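Local structure of armadillo repeat protein arm00016 (Synthetic construct, 4D4E) at residues A[210-213]-A[214-217]; A[231-235]-A[236-240]. The protein is a computationally designed armadillo repeat protein, built as a scaffold for modular recognition of peptides. All coordinates share one frame; numbering follows the deposited sequence.

Interaction 1: A[210-213]-A[214-217]; sequences GNNE and MKQK
The Glu-213 carboxylate and the Gln-216 amide meet one turn apart with their planes almost perpendicular, 84° between them. OE2 of Glu-213 comes within 2.9 Å of Gln-216 NE2, but the angle is too poor for a hydrogen bond. The same oxygen lies beside Lys-217, 3.7 Å from its CE, while the lysine NZ stays beyond salt-bridge range, so any attraction between the charges is probably diffuse. A second amide, that of Asn-211, caps the helix that starts at the next residue. Its OD1 accepts from Met-214 N at 2.7 Å, with an N-H...O angle of 144°. That oxygen is modelled too close to a neighbour, so its exact position is doubtful. CG of Asn-211 sits between the backbone N and the carbonyl carbon (chi1 76°), which turns OD1 toward the N-H of Met-214. In return Asn-211 N makes a weak, long hydrogen bond to Met-214 SD, 3.7 Å away, and this with the bond to OD1 fits a capping box in which sulfur takes the return role. With no side chain in the way at Gly-210, SD settles 4.0 Å from its CA. Below the cap, Asn-211 O receives Lys-215 N at 3.0 Å, opening the i to i+4 pattern that Asn-212 O and Glu-213 O continue with Gln-216 N and Lys-217 N. The Lys-215 chain runs past Asn-211 O, its CG 3.4 Å away, and bends at its last torsion. Its NZ hydrogen-bonds to Ala-208 O and holds Gly-210 O only weakly, tying the helix start to the incoming chain. Lys-215 also touches Phe-249 and Asn-250 near the C-terminus. On its inner side the first turn of helix 212-221 lies against helix 170-178, where buried Met-214 packs on Asn-170, Ile-173 and Ile-177.

Interaction 2: A[231-235]-A[236-240]; sequences QSHAN and EEVQK
Gln-239 NE2 donates to His-233 O at 2.8 Å with an N-H...O angle of 161°, and the oxygen lies close to the plane of the Gln-239 amide. Gln-239 CG is anti to its own carbonyl carbon (chi1 -52°) and the chain is extended beyond it, which carries the amide back from the helix to the loop. With an alanine in place of Gln-239, His-233 O is likely to lose this donor, and the loop its side-chain tie to the first helical turn. At the N-cap, Asn-235 OD1 takes Val-238 N at 3.0 Å in a fairly straight bond, and Glu-237 N in a short but weak, strongly bent one. Asn-235 O in turn accepts Gln-239 N at 3.2 Å. The backbone N of Asn-235 is used as well: it donates to His-233 ND1 at 3.0 Å, nearly straight at 171° and close to the ring plane, fixing the rotation of the imidazole. A water bonded to Glu-236 N, and weakly to Ala-234 O, spans the outer side of the turn. Val-238 CG1 lies over one face of the His-233 ring, displaced toward its rim, in a CH-pi contact 4.1 Å from the centroid, while CG2 of the same valine rests 3.9 Å from Asn-235 CB. The loop leads from helix 223-229 into helix 236-248, and His-233 and Val-238 together face helix 194-208, both touching Ile-197.

How the interactions relate
Both contacts lie near the surface at the C-terminal end of the array, about 25 Å apart between centres and not touching. Each starts a helix with an asparagine cap and buries one hydrophobic residue against a different earlier helix, 170-178 for interaction 1 and 194-208 for interaction 2. Their chemistry diverges around that plan. Interaction 1 follows a short link, uses sulfur in its capping box and adds a lysine that reaches back to the preceding chain, with loosely paired charges on the outside. Interaction 2 follows a longer loop, and there an imidazole and a glutamine amide hold the loop to the helix.

Interaction 1: A[210-213]-A[214-217]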
# COMPACT_ATOMS: atom_id res chain seq x y z
N GLY A 210 16.39 -3.30 13.03
CA GLY A 210 17.08 -2.00 13.13
C GLY A 210 17.78 -1.87 14.47
O GLY A 210 18.07 -2.88 15.12
N ASN A 211 18.01 -0.62 14.90
CA ASN A 211 18.85 -0.33 16.07
C ASN A 211 18.14 -0.61 17.39
O ASN A 211 17.08 -1.25 17.40
CB ASN A 211 19.48 1.09 15.99
CG ASN A 211 18.50 2.20 16.31
OD1 ASN A 211 17.66 2.06 17.19
ND2 ASN A 211 18.64 3.35 15.63
N ASN A 212 18.73 -0.17 18.50
CA ASN A 212 18.29 -0.59 19.83
C ASN A 212 17.37 0.41 20.45
O ASN A 212 16.53 0.07 21.33
CB ASN A 212 19.50 -0.90 20.71
CG ASN A 212 20.30 -2.07 20.16
OD1 ASN A 212 20.59 -2.13 18.96
ND2 ASN A 212 20.62 -3.01 21.03
N GLU A 213 17.51 1.64 19.99
CA GLU A 213 16.44 2.61 20.05
C GLU A 213 15.17 1.98 19.47
O GLU A 213 14.10 2.09 20.05
CB GLU A 213 16.81 3.84 19.21
CG GLU A 213 15.88 5.02 19.40
CD GLU A 213 15.94 5.54 20.82
OE1 GLU A 213 16.90 6.25 21.16
OE2 GLU A 213 15.01 5.22 21.60
N MET A 214 15.28 1.33 18.32
CA MET A 214 14.05 0.82 17.67
C MET A 214 13.50 -0.42 18.37
O MET A 214 12.31 -0.49 18.63
CB MET A 214 14.25 0.62 16.18
CG MET A 214 14.54 1.94 15.48
SD MET A 214 15.15 1.43 13.91
CE MET A 214 15.48 3.04 13.11
N LYS A 215 14.40 -1.34 18.76
CA LYS A 215 14.02 -2.47 19.59
C LYS A 215 13.37 -1.98 20.90
O LYS A 215 12.40 -2.57 21.37
CB LYS A 215 15.19 -3.37 19.90
CG LYS A 215 15.86 -4.08 18.73
CD LYS A 215 17.10 -4.83 19.26
CE LYS A 215 17.68 -5.83 18.28
NZ LYS A 215 17.95 -5.24 16.94
N GLN A 216 13.88 -0.89 21.48
CA GLN A 216 13.39 -0.40 22.77
C GLN A 216 12.05 0.23 22.61
O GLN A 216 11.16 0.06 23.44
CB GLN A 216 14.41 0.57 23.39
CG GLN A 216 13.87 1.56 24.42
CD GLN A 216 14.76 2.81 24.56
OE1 GLN A 216 15.89 2.72 25.06
NE2 GLN A 216 14.26 3.96 24.10
N LYS A 217 11.88 0.96 21.51
CA LYS A 217 10.57 1.55 21.16
C LYS A 217 9.45 0.45 21.02
O LYS A 217 8.29 0.63 21.54
CB LYS A 217 10.69 2.37 19.88
CG LYS A 217 11.44 3.70 20.00
CD LYS A 217 10.60 4.80 20.64
CE LYS A 217 11.46 6.01 21.02
NZ LYS A 217 11.13 7.21 20.19

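Interaction 2: A[231-235]-A[236-240]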
# COMPACT_ATOMS: atom_id res chain seq x y z
N GLN A 231 2.11 -16.99 19.87
CA GLN A 231 2.66 -18.34 19.88
C GLN A 231 1.61 -19.39 20.12
O GLN A 231 1.88 -20.57 19.88
CB GLN A 231 3.86 -18.50 20.85
CG GLN A 231 5.10 -18.04 20.11
CD GLN A 231 6.28 -17.92 21.01
OE1 GLN A 231 6.14 -17.66 22.21
NE2 GLN A 231 7.46 -18.09 20.45
N SER A 232 0.41 -19.00 20.57
CA SER A 232 -0.68 -19.99 20.67
C SER A 232 -1.93 -19.67 19.78
O SER A 232 -3.02 -20.22 19.96
CB SER A 232 -1.00 -20.30 22.14
OG SER A 232 -1.48 -19.15 22.72
N HIS A 233 -1.73 -18.82 18.79
CA HIS A 233 -2.76 -18.53 17.85
C HIS A 233 -3.10 -19.81 17.11
O HIS A 233 -2.20 -20.63 16.87
CB HIS A 233 -2.21 -17.52 16.84
CG HIS A 233 -3.25 -16.98 15.91
ND1 HIS A 233 -3.67 -17.68 14.81
CD2 HIS A 233 -3.96 -15.83 15.93
CE1 HIS A 233 -4.61 -17.00 14.19
NE2 HIS A 233 -4.82 -15.88 14.85
N ALA A 234 -4.36 -19.98 16.68
CA ALA A 234 -4.79 -21.22 15.97
C ALA A 234 -3.96 -21.61 14.75
O ALA A 234 -3.73 -22.82 14.51
CB ALA A 234 -6.28 -21.16 15.58
N ASN A 235 -3.49 -20.61 14.01
CA ASN A 235 -2.76 -20.85 12.78
C ASN A 235 -1.26 -21.03 13.05
O ASN A 235 -0.60 -20.19 13.70
CB ASN A 235 -3.02 -19.70 11.78
CG ASN A 235 -2.31 -19.89 10.45
OD1 ASN A 235 -1.09 -19.74 10.36
ND2 ASN A 235 -3.05 -20.28 9.42
N GLU A 236 -0.68 -22.11 12.52
CA GLU A 236 0.74 -22.35 12.86
C GLU A 236 1.71 -21.41 12.11
O GLU A 236 2.75 -21.10 12.58
CB GLU A 236 1.14 -23.83 12.78
CG GLU A 236 1.76 -24.35 11.49
CD GLU A 236 2.46 -25.68 11.75
OE1 GLU A 236 3.26 -25.76 12.71
OE2 GLU A 236 2.16 -26.65 11.02
N GLU A 237 1.30 -20.94 10.96
CA GLU A 237 2.11 -19.99 10.20
C GLU A 237 2.27 -18.70 11.02
O GLU A 237 3.37 -18.20 11.16
CB GLU A 237 1.47 -19.75 8.82
CG GLU A 237 2.14 -18.71 7.93
CD GLU A 237 3.53 -19.13 7.46
OE1 GLU A 237 3.98 -20.26 7.78
OE2 GLU A 237 4.16 -18.31 6.74
N VAL A 238 1.17 -18.17 11.54
CA VAL A 238 1.19 -17.04 12.49
C VAL A 238 2.11 -17.30 13.69
O VAL A 238 2.91 -16.43 14.02
CB VAL A 238 -0.24 -16.70 13.00
CG1 VAL A 238 -0.23 -15.62 14.07
CG2 VAL A 238 -1.17 -16.31 11.85
N GLN A 239 1.99 -18.47 14.38
CA GLN A 239 2.89 -18.79 15.51
C GLN A 239 4.35 -18.65 15.10
O GLN A 239 5.17 -18.13 15.84
CB GLN A 239 2.69 -20.24 16.08
CG GLN A 239 1.26 -20.59 16.41
CD GLN A 239 1.14 -21.96 17.06
OE1 GLN A 239 2.10 -22.72 17.10
NE2 GLN A 239 -0.02 -22.25 17.61
N LYS A 240 4.65 -19.18 13.91
CA LYS A 240 6.00 -19.29 13.43
C LYS A 240 6.58 -17.92 13.07
O LYS A 240 7.69 -17.58 13.46
CB LYS A 240 5.98 -20.14 12.17
CG LYS A 240 6.13 -21.61 12.47
CD LYS A 240 5.83 -22.42 11.22
CE LYS A 240 6.39 -23.82 11.39
NZ LYS A 240 6.14 -24.61 10.16
O HOH W 1 -3.23 -23.65 11.28